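Local coordinates for PUA domain-containing protein (Archaeoglobus fulgidus DSM 4304, PDB 2Q07) that probably binds RNA as the C-terminal, PUA-containing part of an archaeosine synthase type 1 family protein linked to tRNA modification, at residues 113-118 / 157-162; 178-183 / 212-217. All blocks are in the same frame, centred on the assembly; numbering follows the deposited sequence.

Contact 1 (113-118 / 157-162)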
ATOM      1  N   PHE A 113      -2.003  -9.726 -15.674  1.00 20.57           N
ATOM      2  CA  PHE A 113      -2.229  -8.789 -16.767  1.00 19.84           C
ATOM      3  C   PHE A 113      -2.016  -9.437 -18.134  1.00 21.11           C
ATOM      4  O   PHE A 113      -1.167 -10.318 -18.295  1.00 18.30           O
ATOM      5  CB  PHE A 113      -1.298  -7.583 -16.632  1.00 16.48           C
ATOM      6  CG  PHE A 113      -1.388  -6.886 -15.301  1.00 15.03           C
ATOM      7  CD1 PHE A 113      -0.376  -7.040 -14.349  1.00 13.68           C
ATOM      8  CD2 PHE A 113      -2.477  -6.077 -14.998  1.00 10.84           C
ATOM      9  CE1 PHE A 113      -0.451  -6.394 -13.108  1.00 10.38           C
ATOM     10  CE2 PHE A 113      -2.568  -5.426 -13.768  1.00 16.07           C
ATOM     11  CZ  PHE A 113      -1.550  -5.586 -12.818  1.00 17.10           C
ATOM     12  N   ARG A 114      -2.794  -9.000 -19.119  1.00 19.40           N
ATOM     13  CA  ARG A 114      -2.653  -9.536 -20.468  1.00 21.07           C
ATOM     14  C   ARG A 114      -1.706  -8.643 -21.253  1.00 19.83           C
ATOM     15  O   ARG A 114      -1.163  -9.051 -22.271  1.00 18.75           O
ATOM     16  CB  ARG A 114      -4.001  -9.596 -21.188  1.00 23.61           C
ATOM     17  CG  ARG A 114      -4.674  -8.240 -21.396  1.00 30.02           C
ATOM     18  CD  ARG A 114      -5.768  -8.338 -22.467  1.00 31.00           C
ATOM     19  NE  ARG A 114      -5.381  -7.640 -23.688  1.00 32.78           N
ATOM     20  CZ  ARG A 114      -5.519  -6.331 -23.876  1.00 32.92           C
ATOM     21  NH1 ARG A 114      -6.048  -5.575 -22.927  1.00 32.76           N
ATOM     22  NH2 ARG A 114      -5.105  -5.776 -25.004  1.00 30.82           N
ATOM     23  N   LYS A 115      -1.512  -7.421 -20.765  1.00 19.07           N
ATOM     24  CA  LYS A 115      -0.630  -6.476 -21.430  1.00 19.50           C
ATOM     25  C   LYS A 115       0.107  -5.564 -20.448  1.00 18.12           C
ATOM     26  O   LYS A 115      -0.462  -5.095 -19.461  1.00 15.65           O
ATOM     27  CB  LYS A 115      -1.429  -5.627 -22.424  1.00 20.07           C
ATOM     28  CG  LYS A 115      -0.552  -4.845 -23.389  1.00 22.91           C
ATOM     29  CD  LYS A 115      -0.654  -3.358 -23.150  1.00 23.33           C
ATOM     30  CE  LYS A 115      -1.954  -2.803 -23.710  1.00 24.42           C
ATOM     31  NZ  LYS A 115      -1.902  -2.734 -25.194  1.00 24.98           N
ATOM     32  N   VAL A 116       1.382  -5.332 -20.732  1.00 16.26           N
ATOM     33  CA  VAL A 116       2.234  -4.481 -19.918  1.00 16.11           C
ATOM     34  C   VAL A 116       2.713  -3.316 -20.792  1.00 17.58           C
ATOM     35  O   VAL A 116       3.387  -3.534 -21.796  1.00 18.38           O
ATOM     36  CB  VAL A 116       3.490  -5.262 -19.411  1.00 16.47           C
ATOM     37  CG1 VAL A 116       4.443  -4.323 -18.660  1.00 14.88           C
ATOM     38  CG2 VAL A 116       3.076  -6.413 -18.529  1.00 14.54           C
ATOM     39  N   VAL A 117       2.336  -2.089 -20.431  1.00 16.98           N
ATOM     40  CA  VAL A 117       2.777  -0.915 -21.165  1.00 16.41           C
ATOM     41  C   VAL A 117       3.925  -0.276 -20.391  1.00 16.66           C
ATOM     42  O   VAL A 117       3.713   0.347 -19.343  1.00 16.88           O
ATOM     43  CB  VAL A 117       1.661   0.146 -21.311  1.00 17.23           C
ATOM     44  CG1 VAL A 117       2.176   1.289 -22.140  1.00 15.80           C
ATOM     45  CG2 VAL A 117       0.430  -0.463 -21.934  1.00 14.56           C
ATOM     46  N   ALA A 118       5.136  -0.428 -20.908  1.00 13.71           N
ATOM     47  CA  ALA A 118       6.319   0.121 -20.258  1.00 14.42           C
ATOM     48  C   ALA A 118       6.587   1.571 -20.659  1.00 14.87           C
ATOM     49  O   ALA A 118       7.225   1.828 -21.674  1.00 15.09           O
ATOM     50  CB  ALA A 118       7.530  -0.739 -20.587  1.00 12.93           C
ATOM     51  N   LYS A 157      -1.372   6.948 -25.274  1.00 16.53           N
ATOM     52  CA  LYS A 157      -2.820   6.984 -25.459  1.00 19.02           C
ATOM     53  C   LYS A 157      -3.289   5.847 -26.365  1.00 18.16           C
ATOM     54  O   LYS A 157      -4.335   5.236 -26.142  1.00 14.44           O
ATOM     55  CB  LYS A 157      -3.251   8.308 -26.089  1.00 20.10           C
ATOM     56  CG  LYS A 157      -3.124   9.506 -25.181  1.00 25.22           C
ATOM     57  CD  LYS A 157      -3.565  10.761 -25.913  1.00 27.97           C
ATOM     58  CE  LYS A 157      -3.438  11.992 -25.038  1.00 30.08           C
ATOM     59  NZ  LYS A 157      -3.767  13.211 -25.813  1.00 31.96           N
ATOM     60  N   GLN A 158      -2.500   5.554 -27.388  1.00 19.54           N
ATOM     61  CA  GLN A 158      -2.887   4.513 -28.320  1.00 23.12           C
ATOM     62  C   GLN A 158      -2.813   3.107 -27.755  1.00 22.21           C
ATOM     63  O   GLN A 158      -3.302   2.172 -28.378  1.00 26.10           O
ATOM     64  CB  GLN A 158      -2.083   4.659 -29.616  1.00 20.37           C
ATOM     65  CG  GLN A 158      -2.690   5.746 -30.498  1.00 21.28           C
ATOM     66  CD  GLN A 158      -1.847   6.121 -31.700  1.00 22.89           C
ATOM     67  OE1 GLN A 158      -1.226   5.264 -32.340  1.00 20.92           O
ATOM     68  NE2 GLN A 158      -1.838   7.416 -32.028  1.00 20.33           N
ATOM     69  N   GLU A 159      -2.227   2.968 -26.566  1.00 22.72           N
ATOM     70  CA  GLU A 159      -2.103   1.669 -25.900  1.00 22.96           C
ATOM     71  C   GLU A 159      -3.043   1.497 -24.704  1.00 21.61           C
ATOM     72  O   GLU A 159      -3.420   0.379 -24.387  1.00 22.13           O
ATOM     73  CB  GLU A 159      -0.676   1.441 -25.382  1.00 21.87           C
ATOM     74  CG  GLU A 159       0.408   1.261 -26.435  1.00 22.85           C
ATOM     75  CD  GLU A 159       0.115   0.139 -27.406  1.00 22.55           C
ATOM     76  OE1 GLU A 159      -0.509  -0.868 -27.007  1.00 25.72           O
ATOM     77  OE2 GLU A 159       0.524   0.260 -28.576  1.00 28.29           O
ATOM     78  N   ILE A 160      -3.411   2.589 -24.035  1.00 23.10           N
ATOM     79  CA  ILE A 160      -4.257   2.484 -22.844  1.00 25.45           C
ATOM     80  C   ILE A 160      -5.576   3.256 -22.869  1.00 28.80           C
ATOM     81  O   ILE A 160      -6.268   3.330 -21.848  1.00 28.33           O
ATOM     82  CB  ILE A 160      -3.484   2.923 -21.564  1.00 21.55           C
ATOM     83  CG1 ILE A 160      -3.192   4.426 -21.613  1.00 19.05           C
ATOM     84  CG2 ILE A 160      -2.182   2.140 -21.437  1.00 21.30           C
ATOM     85  CD1 ILE A 160      -2.616   4.989 -20.316  1.00 14.25           C
ATOM     86  N   GLU A 161      -5.923   3.831 -24.017  1.00 33.55           N
ATOM     87  CA  GLU A 161      -7.165   4.595 -24.150  1.00 37.10           C
ATOM     88  C   GLU A 161      -8.327   3.770 -23.588  1.00 37.28           C
ATOM     89  O   GLU A 161      -8.507   2.619 -23.970  1.00 35.30           O
ATOM     90  CB  GLU A 161      -7.425   4.913 -25.627  1.00 40.93           C
ATOM     91  CG  GLU A 161      -8.192   6.206 -25.868  1.00 45.29           C
ATOM     92  CD  GLU A 161      -7.337   7.441 -25.634  1.00 48.10           C
ATOM     93  OE1 GLU A 161      -6.708   7.528 -24.553  1.00 48.65           O
ATOM     94  OE2 GLU A 161      -7.295   8.324 -26.525  1.00 47.14           O
ATOM     95  N   SER A 162      -9.111   4.353 -22.683  1.00 38.69           N
ATOM     96  CA  SER A 162     -10.237   3.631 -22.085  1.00 42.06           C
ATOM     97  C   SER A 162     -11.515   4.459 -21.998  1.00 42.85           C
ATOM     98  O   SER A 162     -11.474   5.683 -21.880  1.00 43.60           O
ATOM     99  CB  SER A 162      -9.863   3.130 -20.691  1.00 41.98           C
ATOM    100  OG  SER A 162      -9.581   4.220 -19.835  1.00 46.33           O
TER
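K115 and E159 meet in a salt bridge across the contact, NZ lying 3.0 Å from OE1. The lysine reaches it by a bent path: CG is anti to the backbone N (chi1 -167°), and the chain then kinks at chi2, chi3 and chi4, crossing the glutamate at about a right angle. NZ meets OE1 nearly along its C-O axis, and the glutamate chain is itself folded at chi2. The same lysine end also passes the last turn of the helix, with CE 3.6 Å from the backbone O of E159, so its positive charge probably suits this helix C-terminus as well as the carboxylate. Strand 115-118 is part of a mixed sheet in the UDG-like alpha/beta region, flanked by strands 31-36 and 138-141, and helix 150-160 ends over it. K115 and V117, two apart on the strand, both turn toward that helix. V117 sends CG2, beside its backbone N, to CG2 of I160 at 3.7 Å; the same methyl lies 4.1 Å from CB of E159, extending the apolar patch beneath the ion pair. V140 and T142, on and just beyond the neighbouring strand, touch both V117 and E159.

Contact 2 (178-183 / 212-217)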
ATOM      1  N   SER A 178      -6.087  -3.972   3.601  1.00 18.89           N
ATOM      2  CA  SER A 178      -5.749  -5.356   3.296  1.00 18.47           C
ATOM      3  C   SER A 178      -4.327  -5.639   3.778  1.00 18.61           C
ATOM      4  O   SER A 178      -4.080  -6.598   4.502  1.00 16.14           O
ATOM      5  CB  SER A 178      -5.860  -5.580   1.786  1.00 17.53           C
ATOM      6  OG  SER A 178      -5.677  -6.939   1.442  1.00 17.83           O
ATOM      7  N   TYR A 179      -3.400  -4.774   3.376  1.00 18.25           N
ATOM      8  CA  TYR A 179      -1.999  -4.894   3.758  1.00 17.44           C
ATOM      9  C   TYR A 179      -1.834  -5.014   5.287  1.00 17.60           C
ATOM     10  O   TYR A 179      -1.287  -5.992   5.801  1.00 15.23           O
ATOM     11  CB  TYR A 179      -1.234  -3.660   3.253  1.00 15.74           C
ATOM     12  CG  TYR A 179       0.264  -3.719   3.450  1.00 19.58           C
ATOM     13  CD1 TYR A 179       1.101  -4.185   2.436  1.00 21.69           C
ATOM     14  CD2 TYR A 179       0.845  -3.331   4.659  1.00 20.01           C
ATOM     15  CE1 TYR A 179       2.473  -4.270   2.617  1.00 21.13           C
ATOM     16  CE2 TYR A 179       2.224  -3.412   4.854  1.00 22.04           C
ATOM     17  CZ  TYR A 179       3.028  -3.886   3.827  1.00 22.85           C
ATOM     18  OH  TYR A 179       4.381  -3.997   4.008  1.00 24.64           O
ATOM     19  N   GLN A 180      -2.328  -4.011   6.000  1.00 17.84           N
ATOM     20  CA  GLN A 180      -2.213  -3.949   7.458  1.00 17.68           C
ATOM     21  C   GLN A 180      -3.060  -4.899   8.290  1.00 17.16           C
ATOM     22  O   GLN A 180      -2.593  -5.398   9.311  1.00 17.84           O
ATOM     23  CB  GLN A 180      -2.497  -2.525   7.927  1.00 16.17           C
ATOM     24  CG  GLN A 180      -1.558  -1.491   7.353  1.00 18.83           C
ATOM     25  CD  GLN A 180      -2.009  -0.082   7.656  1.00 16.55           C
ATOM     26  OE1 GLN A 180      -2.247   0.267   8.809  1.00 23.13           O
ATOM     27  NE2 GLN A 180      -2.118   0.741   6.622  1.00 18.02           N
ATOM     28  N   PHE A 181      -4.290  -5.159   7.862  1.00 17.81           N
ATOM     29  CA  PHE A 181      -5.186  -6.012   8.640  1.00 16.14           C
ATOM     30  C   PHE A 181      -5.782  -7.210   7.917  1.00 16.60           C
ATOM     31  O   PHE A 181      -6.457  -8.031   8.542  1.00 19.59           O
ATOM     32  CB  PHE A 181      -6.337  -5.164   9.197  1.00 16.75           C
ATOM     33  CG  PHE A 181      -5.890  -3.895   9.856  1.00 16.89           C
ATOM     34  CD1 PHE A 181      -6.170  -2.661   9.272  1.00 20.92           C
ATOM     35  CD2 PHE A 181      -5.176  -3.928  11.048  1.00 20.86           C
ATOM     36  CE1 PHE A 181      -5.748  -1.481   9.859  1.00 17.44           C
ATOM     37  CE2 PHE A 181      -4.743  -2.746  11.652  1.00 21.18           C
ATOM     38  CZ  PHE A 181      -5.029  -1.521  11.055  1.00 18.82           C
ATOM     39  N   GLY A 182      -5.556  -7.317   6.611  1.00 15.17           N
ATOM     40  CA  GLY A 182      -6.104  -8.442   5.883  1.00 12.20           C
ATOM     41  C   GLY A 182      -7.614  -8.374   5.794  1.00 19.26           C
ATOM     42  O   GLY A 182      -8.284  -9.407   5.770  1.00 21.58           O
ATOM     43  N   ILE A 183      -8.159  -7.158   5.770  1.00 19.42           N
ATOM     44  CA  ILE A 183      -9.605  -6.969   5.645  1.00 20.85           C
ATOM     45  C   ILE A 183      -9.843  -5.810   4.683  1.00 22.24           C
ATOM     46  O   ILE A 183      -8.897  -5.176   4.206  1.00 20.07           O
ATOM     47  CB  ILE A 183     -10.299  -6.580   6.992  1.00 21.30           C
ATOM     48  CG1 ILE A 183     -10.015  -5.110   7.329  1.00 23.70           C
ATOM     49  CG2 ILE A 183      -9.829  -7.485   8.128  1.00 20.40           C
ATOM     50  CD1 ILE A 183     -10.663  -4.642   8.631  1.00 24.59           C
ATOM     51  N   TYR A 212       3.682   8.073  10.013  1.00 30.40           N
ATOM     52  CA  TYR A 212       4.054   6.669  10.092  1.00 28.17           C
ATOM     53  C   TYR A 212       3.872   5.887   8.793  1.00 26.38           C
ATOM     54  O   TYR A 212       4.184   4.699   8.736  1.00 25.80           O
ATOM     55  CB  TYR A 212       3.272   5.987  11.219  1.00 28.85           C
ATOM     56  CG  TYR A 212       3.649   6.488  12.592  1.00 32.71           C
ATOM     57  CD1 TYR A 212       3.187   7.721  13.058  1.00 34.68           C
ATOM     58  CD2 TYR A 212       4.513   5.755  13.409  1.00 32.91           C
ATOM     59  CE1 TYR A 212       3.578   8.214  14.302  1.00 35.14           C
ATOM     60  CE2 TYR A 212       4.914   6.236  14.651  1.00 35.18           C
ATOM     61  CZ  TYR A 212       4.444   7.467  15.092  1.00 35.86           C
ATOM     62  OH  TYR A 212       4.849   7.961  16.310  1.00 36.11           O
ATOM     63  N   GLY A 213       3.365   6.549   7.758  1.00 25.76           N
ATOM     64  CA  GLY A 213       3.157   5.881   6.483  1.00 24.33           C
ATOM     65  C   GLY A 213       2.299   4.628   6.595  1.00 23.68           C
ATOM     66  O   GLY A 213       2.705   3.539   6.182  1.00 21.79           O
HETATM   67  N   MSE A 214       1.113   4.784   7.174  1.00 24.72           N
HETATM   68  CA  MSE A 214       0.182   3.672   7.337  1.00 25.73           C
HETATM   69  C   MSE A 214      -1.185   4.231   7.692  1.00 22.46           C
HETATM   70  O   MSE A 214      -1.326   5.426   7.938  1.00 22.24           O
HETATM   71  CB  MSE A 214       0.656   2.729   8.448  1.00 29.30           C
HETATM   72  CG  MSE A 214       0.472   3.276   9.855  1.00 36.72           C
HETATM   73 SE   MSE A 214       1.448   2.257  11.198  1.00 54.97          SE
HETATM   74  CE  MSE A 214       0.615   0.537  10.939  1.00 50.51           C
ATOM     75  N   LEU A 215      -2.185   3.361   7.726  1.00 21.20           N
ATOM     76  CA  LEU A 215      -3.544   3.768   8.057  1.00 20.18           C
ATOM     77  C   LEU A 215      -3.782   3.788   9.552  1.00 19.98           C
ATOM     78  O   LEU A 215      -3.348   2.885  10.263  1.00 19.04           O
ATOM     79  CB  LEU A 215      -4.567   2.800   7.456  1.00 20.81           C
ATOM     80  CG  LEU A 215      -5.014   2.920   6.004  1.00 22.47           C
ATOM     81  CD1 LEU A 215      -6.059   1.854   5.728  1.00 20.15           C
ATOM     82  CD2 LEU A 215      -5.585   4.297   5.742  1.00 19.74           C
ATOM     83  N   ASP A 216      -4.461   4.828  10.020  1.00 18.26           N
ATOM     84  CA  ASP A 216      -4.831   4.915  11.418  1.00 17.75           C
ATOM     85  C   ASP A 216      -6.293   4.479  11.339  1.00 16.63           C
ATOM     86  O   ASP A 216      -6.983   4.842  10.385  1.00 17.81           O
ATOM     87  CB  ASP A 216      -4.746   6.357  11.936  1.00 16.49           C
ATOM     88  CG  ASP A 216      -4.803   6.428  13.452  1.00 18.23           C
ATOM     89  OD1 ASP A 216      -5.162   5.405  14.074  1.00 19.93           O
ATOM     90  OD2 ASP A 216      -4.492   7.495  14.024  1.00 18.61           O
ATOM     91  N   ILE A 217      -6.767   3.699  12.308  1.00 16.42           N
ATOM     92  CA  ILE A 217      -8.157   3.234  12.301  1.00 15.96           C
ATOM     93  C   ILE A 217      -8.926   3.719  13.520  1.00 16.90           C
ATOM     94  O   ILE A 217      -8.332   4.006  14.557  1.00 18.05           O
ATOM     95  CB  ILE A 217      -8.247   1.695  12.285  1.00 16.41           C
ATOM     96  CG1 ILE A 217      -7.523   1.126  13.509  1.00 19.58           C
ATOM     97  CG2 ILE A 217      -7.664   1.152  10.980  1.00 16.01           C
ATOM     98  CD1 ILE A 217      -7.688  -0.376  13.695  1.00 20.27           C
TER
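The backbone N of L215 faces the carboxamide at the end of Q180, whose CD lies 3.4 Å away. L215 belongs to the edge strand 214-217 of the four-stranded antiparallel sheet in the pre-PUA domain, and Q180 sits in the last turn of helix 168-181, which packs against that strand. The strand starts at a G1 beta bulge, G213 and M214 together facing D209. Q180 runs out extended beyond CG and crosses L215 at about a right angle, with CD 3.9 Å from L215 CB. The selenomethionine M214 bends at chi3 and brings its methyl CE to 4.2 Å from CD of the same amide. A leucine in place of Q180 would probably leave the backbone N and O of L215 facing hydrocarbon, without the polar group that now meets them. Next to it, F181 completes the apolar half. Its ring carries Q180 CB over one face, 3.8 Å above the plane, while I217 approaches from the far side of the contact. V261 of the PUA domain touches F181, M214 and I217, and L225 of helix 219-227 touches F181 and I217. D216 turns away from the helix to a salt bridge with R295. Past F181 the chain leaves the helix at G182, whose N bonds to S178 O at 2.7 Å. I217 holds CG1 between its backbone N and carbonyl carbon (chi1 58°) and CG2 beside the N, and CG2 meets the F181 ring obliquely, 3.4 Å from CE1.

Overall arrangement
The two contacts follow each other along the chain: contact 1 closes before contact 2 opens, and helices 150-160 and 168-181, one in each, are consecutive. Their centres are about 30 Å apart and their nearest atoms about 15 Å, with no touch between them. They share no sheet. Contact 1 joins a helix to the mixed sheet of the DUF5591 region, whereas contact 2 joins a helix to the antiparallel pre-PUA sheet. Contact 2 lies close to the centre of the chain and also meets both neighbours: R20 and L78 of the DUF5591 region on the helix side, V261 and R295 of the PUA domain on the strand side. The pre-PUA unit thus links the two outer parts of this fragment.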